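Local coordinates for cell wall surface anchor family protein (PDB 4OQ1) that serves as an ancillary pilin of the pneumococcal pilus, probably helping to anchor the pilus fibre at the cell wall, at residues T29-L34 with E95-V100; E35-V40 with M91-N96; V119-E124 with I139-T144. The protein carries 3 engineered substitutions. All coordinates share one frame; numbering follows the deposited sequence.

Interaction 1: T29-L34 with E95-V100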
loop_
_atom_site.group_PDB
_atom_site.type_symbol
_atom_site.label_atom_id
_atom_site.label_comp_id
_atom_site.label_asym_id
_atom_site.label_seq_id
_atom_site.Cartn_x
_atom_site.Cartn_y
_atom_site.Cartn_z
ATOM N N THR A 29 -27.028 -19.751 -25.308
ATOM C CA THR A 29 -26.033 -18.894 -24.685
ATOM C C THR A 29 -26.442 -18.491 -23.237
ATOM O O THR A 29 -27.584 -18.088 -22.967
ATOM C CB THR A 29 -25.819 -17.603 -25.492
ATOM O OG1 THR A 29 -25.397 -17.932 -26.819
ATOM C CG2 THR A 29 -24.770 -16.760 -24.830
ATOM N N LEU A 30 -25.457 -18.607 -22.340
ATOM C CA LEU A 30 -25.598 -18.156 -20.949
ATOM C C LEU A 30 -24.731 -16.889 -20.721
ATOM O O LEU A 30 -23.585 -16.822 -21.056
ATOM C CB LEU A 30 -25.158 -19.276 -19.964
ATOM C CG LEU A 30 -25.110 -18.879 -18.473
ATOM C CD1 LEU A 30 -26.407 -18.591 -17.837
ATOM C CD2 LEU A 30 -24.320 -19.990 -17.725
ATOM N N VAL A 31 -25.374 -15.877 -20.167
ATOM C CA VAL A 31 -24.705 -14.606 -19.773
ATOM C C VAL A 31 -24.533 -14.635 -18.200
ATOM O O VAL A 31 -25.510 -14.946 -17.466
ATOM C CB VAL A 31 -25.601 -13.394 -20.250
ATOM C CG1 VAL A 31 -25.313 -12.106 -19.509
ATOM C CG2 VAL A 31 -25.453 -13.137 -21.747
ATOM N N LEU A 32 -23.290 -14.450 -17.725
ATOM C CA LEU A 32 -22.957 -14.380 -16.305
ATOM C C LEU A 32 -22.480 -12.961 -15.971
ATOM O O LEU A 32 -21.569 -12.426 -16.557
ATOM C CB LEU A 32 -21.844 -15.385 -15.954
ATOM C CG LEU A 32 -22.269 -16.853 -16.108
ATOM C CD1 LEU A 32 -21.144 -17.821 -16.008
ATOM C CD2 LEU A 32 -23.320 -17.196 -15.063
ATOM N N GLN A 33 -23.132 -12.330 -15.016
ATOM C CA GLN A 33 -22.695 -11.046 -14.528
ATOM C C GLN A 33 -22.055 -11.318 -13.158
ATOM O O GLN A 33 -22.542 -12.136 -12.379
ATOM C CB GLN A 33 -23.909 -10.111 -14.497
ATOM C CG GLN A 33 -24.401 -9.705 -15.872
ATOM C CD GLN A 33 -25.829 -9.167 -15.918
ATOM O OE1 GLN A 33 -26.514 -9.047 -14.898
ATOM N NE2 GLN A 33 -26.267 -8.780 -17.107
ATOM N N LEU A 34 -20.936 -10.661 -12.867
ATOM C CA LEU A 34 -20.174 -10.934 -11.659
ATOM C C LEU A 34 -20.051 -9.699 -10.751
ATOM O O LEU A 34 -20.126 -8.539 -11.240
ATOM C CB LEU A 34 -18.777 -11.364 -12.011
ATOM C CG LEU A 34 -18.618 -12.491 -13.014
ATOM C CD1 LEU A 34 -17.153 -12.769 -13.140
ATOM C CD2 LEU A 34 -19.387 -13.768 -12.635
ATOM N N GLU A 95 -17.467 -6.770 -22.236
ATOM C CA GLU A 95 -17.193 -5.511 -21.490
ATOM C C GLU A 95 -17.770 -5.426 -20.071
ATOM O O GLU A 95 -17.095 -4.969 -19.132
ATOM C CB GLU A 95 -17.672 -4.269 -22.293
ATOM C CG GLU A 95 -17.196 -4.201 -23.742
ATOM C CD GLU A 95 -18.106 -4.953 -24.702
ATOM O OE1 GLU A 95 -19.189 -4.412 -25.038
ATOM O OE2 GLU A 95 -17.739 -6.084 -25.133
ATOM N N ASN A 96 -19.047 -5.786 -19.905
ATOM C CA ASN A 96 -19.617 -5.774 -18.559
ATOM C C ASN A 96 -20.163 -7.163 -18.114
ATOM O O ASN A 96 -20.718 -7.250 -17.015
ATOM C CB ASN A 96 -20.738 -4.733 -18.460
ATOM C CG ASN A 96 -21.088 -4.375 -17.022
ATOM O OD1 ASN A 96 -20.264 -4.457 -16.136
ATOM N ND2 ASN A 96 -22.328 -4.029 -16.786
ATOM N N GLN A 97 -19.952 -8.186 -18.945
ATOM C CA GLN A 97 -20.485 -9.573 -18.682
ATOM C C GLN A 97 -19.806 -10.683 -19.504
ATOM O O GLN A 97 -19.081 -10.455 -20.486
ATOM C CB GLN A 97 -22.013 -9.559 -18.851
ATOM C CG GLN A 97 -22.524 -9.447 -20.278
ATOM C CD GLN A 97 -23.988 -9.009 -20.402
ATOM O OE1 GLN A 97 -24.616 -8.555 -19.451
ATOM N NE2 GLN A 97 -24.533 -9.123 -21.615
ATOM N N ILE A 98 -20.003 -11.929 -19.069
ATOM C CA ILE A 98 -19.416 -13.108 -19.684
ATOM C C ILE A 98 -20.516 -13.683 -20.516
ATOM O O ILE A 98 -21.715 -13.592 -20.143
ATOM C CB ILE A 98 -18.973 -14.206 -18.647
ATOM C CG1 ILE A 98 -17.754 -13.799 -17.886
ATOM C CG2 ILE A 98 -18.672 -15.554 -19.276
ATOM C CD1 ILE A 98 -17.786 -14.329 -16.475
ATOM N N GLU A 99 -20.137 -14.238 -21.650
ATOM C CA GLU A 99 -20.993 -15.171 -22.440
ATOM C C GLU A 99 -20.384 -16.554 -22.501
ATOM O O GLU A 99 -19.172 -16.721 -22.675
ATOM C CB GLU A 99 -21.274 -14.742 -23.885
ATOM C CG GLU A 99 -22.269 -13.619 -24.021
ATOM C CD GLU A 99 -22.364 -13.122 -25.465
ATOM O OE1 GLU A 99 -21.673 -13.659 -26.383
ATOM O OE2 GLU A 99 -23.131 -12.184 -25.683
ATOM N N VAL A 100 -21.245 -17.557 -22.299
ATOM C CA VAL A 100 -20.857 -18.955 -22.350
ATOM C C VAL A 100 -21.659 -19.520 -23.509
ATOM O O VAL A 100 -22.878 -19.339 -23.543
ATOM C CB VAL A 100 -21.156 -19.731 -21.032
ATOM C CG1 VAL A 100 -20.508 -21.067 -21.125
ATOM C CG2 VAL A 100 -20.615 -18.885 -19.846
HETATM O O HOH W 1 -21.072 -8.463 -14.925
#
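Leu30 pairs with Val100 and Leu32 with Ile98 across two antiparallel strands, each pair joined by two backbone hydrogen bonds. The shortest of the four runs from Val100 N to Leu30 O, at 2.7 Å. Between them Val31 faces Glu99 in a non-hydrogen-bonded pair with CA atoms 4.6 Å apart. Two CA-H...O contacts bridge the backbones here, Val31 CA to Ile98 O at 3.2 Å and Glu99 CA to Leu30 O.

Side chains alternate between the two faces of the sheet. On the face of Leu30, Leu32, Ile98 and Val100 the contacts are apolar: Leu32 CD1 touches Val100 CG2 at 4.0 Å, and further along Leu34 CD1 reaches the end of Ile98 at CD1, 3.7 Å away. The other face, with Val31 and Glu99, is more polar. Gln97 CG sits between its own backbone N and carbonyl carbon (chi1 73°), and the chain beyond is extended. Its amide crosses Val31 at a slant, with Gln97 CD 3.5 Å from Val31 CG1. Gln33 runs beside Gln97, pointing the same way, and donates from NE2 to Gln97 OE1 at 2.9 Å. The bond is fairly straight (163° at the hydrogen), and the two amide planes are turned only 22° apart.

Further out, Phe125, Phe127 and Met129 of strand 120-129 pack against Leu32 and Leu30, while Met91 and Phe93 lie against Ile98. Thr29 OG1 is bonded to Glu135, and the other edge of strand 28-33 pairs with strand 137-140, which runs parallel to it. The contact is thus an antiparallel pair inside the eight-stranded mixed sheet of the N-terminal domain, its apolar face packed on strand 120-129 of the same sheet.

Interaction 2: E35-V40 with M91-N96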
loop_
_atom_site.group_PDB
_atom_site.type_symbol
_atom_site.label_atom_id
_atom_site.label_comp_id
_atom_site.label_asym_id
_atom_site.label_seq_id
_atom_site.Cartn_x
_atom_site.Cartn_y
_atom_site.Cartn_z
ATOM N N GLU A 35 -19.742 -9.961 -9.500
ATOM C CA GLU A 35 -19.358 -8.917 -8.552
ATOM C C GLU A 35 -17.973 -8.356 -8.993
ATOM O O GLU A 35 -17.028 -9.104 -9.302
ATOM C CB GLU A 35 -19.272 -9.485 -7.154
ATOM C CG GLU A 35 -20.561 -10.165 -6.581
ATOM C CD GLU A 35 -20.318 -10.938 -5.286
ATOM O OE1 GLU A 35 -19.334 -10.746 -4.557
ATOM O OE2 GLU A 35 -21.160 -11.766 -4.873
ATOM N N ASN A 36 -17.862 -7.024 -9.021
ATOM C CA ASN A 36 -16.571 -6.356 -9.174
ATOM C C ASN A 36 -16.036 -6.788 -10.521
ATOM O O ASN A 36 -14.832 -6.994 -10.666
ATOM C CB ASN A 36 -15.611 -6.757 -8.030
ATOM C CG ASN A 36 -14.449 -5.736 -7.806
ATOM O OD1 ASN A 36 -14.578 -4.607 -8.150
ATOM N ND2 ASN A 36 -13.328 -6.190 -7.259
ATOM N N TYR A 37 -16.950 -6.901 -11.505
ATOM C CA TYR A 37 -16.664 -7.480 -12.787
ATOM C C TYR A 37 -15.438 -6.839 -13.456
ATOM O O TYR A 37 -14.561 -7.543 -13.833
ATOM C CB TYR A 37 -17.848 -7.406 -13.772
ATOM C CG TYR A 37 -17.549 -8.033 -15.126
ATOM C CD1 TYR A 37 -17.610 -9.452 -15.313
ATOM C CD2 TYR A 37 -17.143 -7.258 -16.213
ATOM C CE1 TYR A 37 -17.332 -10.023 -16.534
ATOM C CE2 TYR A 37 -16.830 -7.843 -17.429
ATOM C CZ TYR A 37 -16.935 -9.198 -17.610
ATOM O OH TYR A 37 -16.630 -9.785 -18.844
ATOM N N GLN A 38 -15.415 -5.498 -13.625
ATOM C CA GLN A 38 -14.288 -4.812 -14.345
ATOM C C GLN A 38 -12.960 -5.139 -13.764
ATOM O O GLN A 38 -12.051 -5.479 -14.490
ATOM C CB GLN A 38 -14.381 -3.283 -14.354
ATOM C CG GLN A 38 -15.754 -2.687 -14.640
ATOM C CD GLN A 38 -16.411 -3.251 -15.871
ATOM O OE1 GLN A 38 -17.599 -3.616 -15.864
ATOM N NE2 GLN A 38 -15.659 -3.291 -16.953
ATOM N N GLU A 39 -12.838 -4.986 -12.456
ATOM C CA GLU A 39 -11.571 -5.304 -11.772
ATOM C C GLU A 39 -11.112 -6.760 -11.879
ATOM O O GLU A 39 -9.964 -7.025 -12.058
ATOM C CB GLU A 39 -11.647 -4.899 -10.281
ATOM C CG GLU A 39 -10.292 -4.989 -9.535
ATOM C CD GLU A 39 -10.296 -4.386 -8.134
ATOM O OE1 GLU A 39 -10.793 -5.049 -7.196
ATOM O OE2 GLU A 39 -9.796 -3.245 -7.935
ATOM N N VAL A 40 -12.010 -7.707 -11.650
ATOM C CA VAL A 40 -11.683 -9.113 -11.874
ATOM C C VAL A 40 -11.156 -9.311 -13.266
ATOM O O VAL A 40 -10.091 -9.887 -13.455
ATOM C CB VAL A 40 -12.961 -10.005 -11.732
ATOM C CG1 VAL A 40 -12.681 -11.397 -12.191
ATOM C CG2 VAL A 40 -13.518 -9.950 -10.298
ATOM N N MET A 91 -15.954 -19.877 -22.868
ATOM C CA MET A 91 -16.423 -18.576 -22.328
ATOM C C MET A 91 -15.706 -17.445 -22.980
ATOM O O MET A 91 -14.530 -17.549 -23.358
ATOM C CB MET A 91 -16.195 -18.398 -20.827
ATOM C CG MET A 91 -15.924 -19.636 -20.064
ATOM S SD MET A 91 -15.462 -19.322 -18.349
ATOM C CE MET A 91 -16.665 -18.098 -17.920
ATOM N N THR A 92 -16.421 -16.357 -23.094
ATOM C CA THR A 92 -15.791 -15.097 -23.437
ATOM C C THR A 92 -16.128 -14.000 -22.371
ATOM O O THR A 92 -17.313 -13.835 -21.964
ATOM C CB THR A 92 -16.181 -14.656 -24.867
ATOM O OG1 THR A 92 -15.476 -13.457 -25.205
ATOM C CG2 THR A 92 -17.661 -14.367 -24.973
ATOM N N PHE A 93 -15.093 -13.266 -21.935
ATOM C CA PHE A 93 -15.269 -12.020 -21.132
ATOM C C PHE A 93 -15.436 -10.751 -21.960
ATOM O O PHE A 93 -14.452 -10.128 -22.336
ATOM C CB PHE A 93 -14.057 -11.829 -20.261
ATOM C CG PHE A 93 -13.906 -12.871 -19.189
ATOM C CD1 PHE A 93 -14.378 -12.629 -17.904
ATOM C CD2 PHE A 93 -13.266 -14.078 -19.454
ATOM C CE1 PHE A 93 -14.213 -13.575 -16.916
ATOM C CE2 PHE A 93 -13.103 -15.031 -18.469
ATOM C CZ PHE A 93 -13.580 -14.772 -17.204
ATOM N N LEU A 94 -16.668 -10.348 -22.194
ATOM C CA LEU A 94 -17.000 -9.118 -22.869
ATOM C C LEU A 94 -16.886 -7.922 -21.900
ATOM O O LEU A 94 -16.297 -8.044 -20.842
ATOM C CB LEU A 94 -18.408 -9.227 -23.482
ATOM C CG LEU A 94 -18.706 -10.403 -24.418
ATOM C CD1 LEU A 94 -20.075 -10.258 -25.037
ATOM C CD2 LEU A 94 -17.674 -10.515 -25.539
ATOM N N GLU A 95 -17.467 -6.770 -22.236
ATOM C CA GLU A 95 -17.193 -5.511 -21.490
ATOM C C GLU A 95 -17.770 -5.426 -20.071
ATOM O O GLU A 95 -17.095 -4.969 -19.132
ATOM C CB GLU A 95 -17.672 -4.269 -22.293
ATOM C CG GLU A 95 -17.196 -4.201 -23.742
ATOM C CD GLU A 95 -18.106 -4.953 -24.702
ATOM O OE1 GLU A 95 -19.189 -4.412 -25.038
ATOM O OE2 GLU A 95 -17.739 -6.084 -25.133
ATOM N N ASN A 96 -19.047 -5.786 -19.905
ATOM C CA ASN A 96 -19.617 -5.774 -18.559
ATOM C C ASN A 96 -20.163 -7.163 -18.114
ATOM O O ASN A 96 -20.718 -7.250 -17.015
ATOM C CB ASN A 96 -20.738 -4.733 -18.460
ATOM C CG ASN A 96 -21.088 -4.375 -17.022
ATOM O OD1 ASN A 96 -20.264 -4.457 -16.136
ATOM N ND2 ASN A 96 -22.328 -4.029 -16.786
#
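Tyr37, in the first turn of helix 37-42, lays its ring against the turn of the beta hairpin formed by strands 85-93 and 98-103. A chi1 of -179° sets CG anti to the backbone N, and the ring beyond it meets the backbone of Leu94 to Asn96. One face rests on the backbone carbonyl carbon of Asn96, which stands 3.4 Å above the ring plane and is displaced toward the CD2-CE2 side of the rim. The carbonyl oxygens of Leu94 and Glu95 instead meet the ring at its edge, with Glu95 O 3.4 Å from Tyr37 CE2.

At the tip, the hydroxyl donates to Leu94 O over 2.7 Å, approaching from above that carbonyl's plane. Tyr37 OH also lies at the edge of the Phe93 ring, 3.6 Å from Phe93 CB. The two aromatic side chains cross at a slant, touching between Tyr37 CE1 and Phe93 CD1 at 4.2 Å. Phe93 in turn meets the His50 ring at about a right angle and packs on Leu44 and Ile114; the tyrosine therefore adjoins a group of Phe93, Leu44 and Ile114 beside the His50 ring.

Asn36 ND2 donates to Glu39 OE1 at 2.8 Å, and the same carboxylate oxygen forms a salt bridge with Arg189, in a sheet of the following domain. The helix start is thus tied to a different sheet from the one it packs on. One residue past Tyr37, Gln38 bends at chi2 (-51°), folding its amide back toward the turn, where NE2 donates to Glu95 O at 3.1 Å, nearly along the C=O axis.

Interaction 3: V119-E124 with I139-T144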
loop_
_atom_site.group_PDB
_atom_site.type_symbol
_atom_site.label_atom_id
_atom_site.label_comp_id
_atom_site.label_asym_id
_atom_site.label_seq_id
_atom_site.Cartn_x
_atom_site.Cartn_y
_atom_site.Cartn_z
ATOM N N VAL A 119 -6.754 -15.001 -10.189
ATOM C CA VAL A 119 -8.153 -14.716 -9.896
ATOM C C VAL A 119 -8.998 -15.988 -9.717
ATOM O O VAL A 119 -8.988 -16.851 -10.580
ATOM C CB VAL A 119 -8.764 -13.970 -11.087
ATOM C CG1 VAL A 119 -10.287 -13.899 -11.013
ATOM C CG2 VAL A 119 -8.229 -12.584 -11.119
ATOM N N SER A 120 -9.748 -16.047 -8.627
ATOM C CA SER A 120 -10.703 -17.113 -8.380
ATOM C C SER A 120 -12.072 -16.475 -8.219
ATOM O O SER A 120 -12.204 -15.488 -7.493
ATOM C CB SER A 120 -10.348 -17.800 -7.114
ATOM O OG SER A 120 -9.212 -18.598 -7.363
ATOM N N TYR A 121 -13.071 -17.009 -8.926
ATOM C CA TYR A 121 -14.460 -16.580 -8.743
ATOM C C TYR A 121 -15.319 -17.819 -8.619
ATOM O O TYR A 121 -15.996 -18.241 -9.585
ATOM C CB TYR A 121 -14.899 -15.715 -9.849
ATOM C CG TYR A 121 -16.146 -14.974 -9.517
ATOM C CD1 TYR A 121 -16.096 -13.584 -9.259
ATOM C CD2 TYR A 121 -17.361 -15.601 -9.425
ATOM C CE1 TYR A 121 -17.234 -12.901 -8.898
ATOM C CE2 TYR A 121 -18.516 -14.934 -9.093
ATOM C CZ TYR A 121 -18.458 -13.578 -8.826
ATOM O OH TYR A 121 -19.646 -12.875 -8.521
ATOM N N PRO A 122 -15.309 -18.402 -7.426
ATOM C CA PRO A 122 -16.168 -19.519 -7.078
ATOM C C PRO A 122 -17.595 -19.098 -6.978
ATOM O O PRO A 122 -17.905 -18.042 -6.481
ATOM C CB PRO A 122 -15.612 -20.001 -5.753
ATOM C CG PRO A 122 -14.862 -18.852 -5.222
ATOM C CD PRO A 122 -14.413 -18.017 -6.327
ATOM N N ALA A 123 -18.469 -20.001 -7.401
ATOM C CA ALA A 123 -19.870 -19.759 -7.500
ATOM C C ALA A 123 -20.634 -21.102 -7.707
ATOM O O ALA A 123 -20.420 -21.800 -8.661
ATOM C CB ALA A 123 -20.137 -18.813 -8.645
ATOM N N GLU A 124 -21.565 -21.383 -6.836
ATOM C CA GLU A 124 -22.320 -22.567 -6.876
ATOM C C GLU A 124 -23.737 -22.320 -7.209
ATOM O O GLU A 124 -24.455 -21.732 -6.375
ATOM C CB GLU A 124 -22.242 -23.229 -5.565
ATOM C CG GLU A 124 -20.770 -23.658 -5.297
ATOM C CD GLU A 124 -20.553 -24.269 -3.883
ATOM O OE1 GLU A 124 -21.527 -24.509 -3.159
ATOM O OE2 GLU A 124 -19.374 -24.506 -3.548
ATOM N N ILE A 139 -27.747 -14.874 -15.712
ATOM C CA ILE A 139 -27.576 -15.147 -14.297
ATOM C C ILE A 139 -26.542 -14.205 -13.652
ATOM O O ILE A 139 -25.428 -14.071 -14.130
ATOM C CB ILE A 139 -27.075 -16.566 -14.087
ATOM C CG1 ILE A 139 -28.229 -17.502 -14.434
ATOM C CG2 ILE A 139 -26.556 -16.798 -12.667
ATOM C CD1 ILE A 139 -27.933 -18.933 -14.327
ATOM N N VAL A 140 -26.931 -13.635 -12.522
ATOM C CA VAL A 140 -26.070 -12.759 -11.745
ATOM C C VAL A 140 -25.439 -13.657 -10.652
ATOM O O VAL A 140 -26.108 -14.005 -9.680
ATOM C CB VAL A 140 -26.848 -11.576 -11.113
ATOM C CG1 VAL A 140 -25.891 -10.593 -10.470
ATOM C CG2 VAL A 140 -27.748 -10.830 -12.091
ATOM N N ALA A 141 -24.176 -14.041 -10.810
ATOM C CA ALA A 141 -23.624 -15.136 -9.981
ATOM C C ALA A 141 -23.038 -14.612 -8.665
ATOM O O ALA A 141 -22.232 -13.673 -8.697
ATOM C CB ALA A 141 -22.502 -15.795 -10.752
ATOM N N LYS A 142 -23.412 -15.202 -7.509
ATOM C CA LYS A 142 -22.965 -14.733 -6.246
ATOM C C LYS A 142 -21.655 -15.411 -6.043
ATOM O O LYS A 142 -21.515 -16.579 -6.325
ATOM C CB LYS A 142 -23.902 -15.123 -5.114
ATOM C CG LYS A 142 -23.324 -14.825 -3.736
ATOM C CD LYS A 142 -24.488 -14.690 -2.774
ATOM C CE LYS A 142 -24.052 -13.919 -1.516
ATOM N NZ LYS A 142 -23.133 -14.782 -0.809
ATOM N N LYS A 143 -20.679 -14.635 -5.614
ATOM C CA LYS A 143 -19.347 -15.214 -5.321
ATOM C C LYS A 143 -19.434 -15.976 -3.998
ATOM O O LYS A 143 -19.964 -15.518 -3.017
ATOM C CB LYS A 143 -18.257 -14.106 -5.289
ATOM C CG LYS A 143 -16.826 -14.647 -5.247
ATOM C CD LYS A 143 -15.810 -13.513 -5.013
ATOM C CE LYS A 143 -14.407 -14.111 -5.051
ATOM N NZ LYS A 143 -13.395 -13.035 -5.163
ATOM N N THR A 144 -18.815 -17.130 -3.990
ATOM C CA THR A 144 -18.695 -17.954 -2.820
ATOM C C THR A 144 -17.220 -18.032 -2.272
ATOM O O THR A 144 -16.314 -17.537 -2.855
ATOM C CB THR A 144 -19.272 -19.361 -3.116
ATOM O OG1 THR A 144 -19.198 -20.140 -1.953
ATOM C CG2 THR A 144 -18.508 -20.000 -4.117
HETATM O O HOH W 2 -13.049 -12.501 -7.590
HETATM O O HOH W 3 -22.965 -18.699 -6.113
#
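Ala141 receives a hydrogen bond on its carbonyl oxygen from Tyr121 OH at 2.7 Å; the oxygen lies at the edge of the tyrosine ring, in its plane. The methyl of Ala141 turns to the strand, with CB 4.4 Å from Ala123 CB and a similar distance from the ring at Tyr121 CE2. At Lys142 CB turns away and the backbone makes the contact: its carbonyl oxygen sits 3.5 Å from Ala123 CB and also accepts from a water, which Glu124 N reaches through a weak bond.

Lys143 then crosses the tyrosine. With CG anti to its backbone N (chi1 -169°), that methylene stands over the ring, 4.0 Å from the centroid of Tyr121 and just 6° off the ring normal, a CH-pi contact made by the aliphatic part of the chain. The remainder stays extended, bringing CE to within 3.6 Å of Ser120 O. Thr144 ends the run with a straight hydrogen bond from its N to Pro122 O (2.8 Å, 172° at the hydrogen), the donor standing well above the carbonyl plane. Its CG2 is tucked tightly against the Pro122-Ala123 peptide, 3.3 Å from Ala123 N.

The segment 141-144 thus leaves strand 137-140 and passes transversely over the start of strand 120-129. Ile113 and Ile114 continue the packing beside Ala141 and Tyr121, Leu34 touches the tyrosine ring, and Glu35, just ahead of helix 37-42, bonds to both Tyr121 OH and Lys143 N. Strand 137-140 itself is an edge strand of the sheet within this chain, paired with strand 28-33.

All three contacts belong to the N-terminal sheet region. Interactions 1 and 2 lie closest, with centres about 8 Å apart, and share Glu95 and Asn96: the hairpin whose second strand pairs in interaction 1 presents its turn to the helix in interaction 2. Thr92 N probably hydrogen-bonds Glu99 O at 2.8 Å between its strands, and Tyr37 OH lies 3.0 Å from Gln97 O, a probable further partner. Interaction 3 is about 12 Å from each, centre to centre. Strand 28-33 reaches it through a probable hydrogen bond between Gln33 O and Ala141 N (3.0 Å), and Glu35 adds a second tie. Residues Thr29 to Val40 supply one side of interactions 1 and 2 and touch interaction 3.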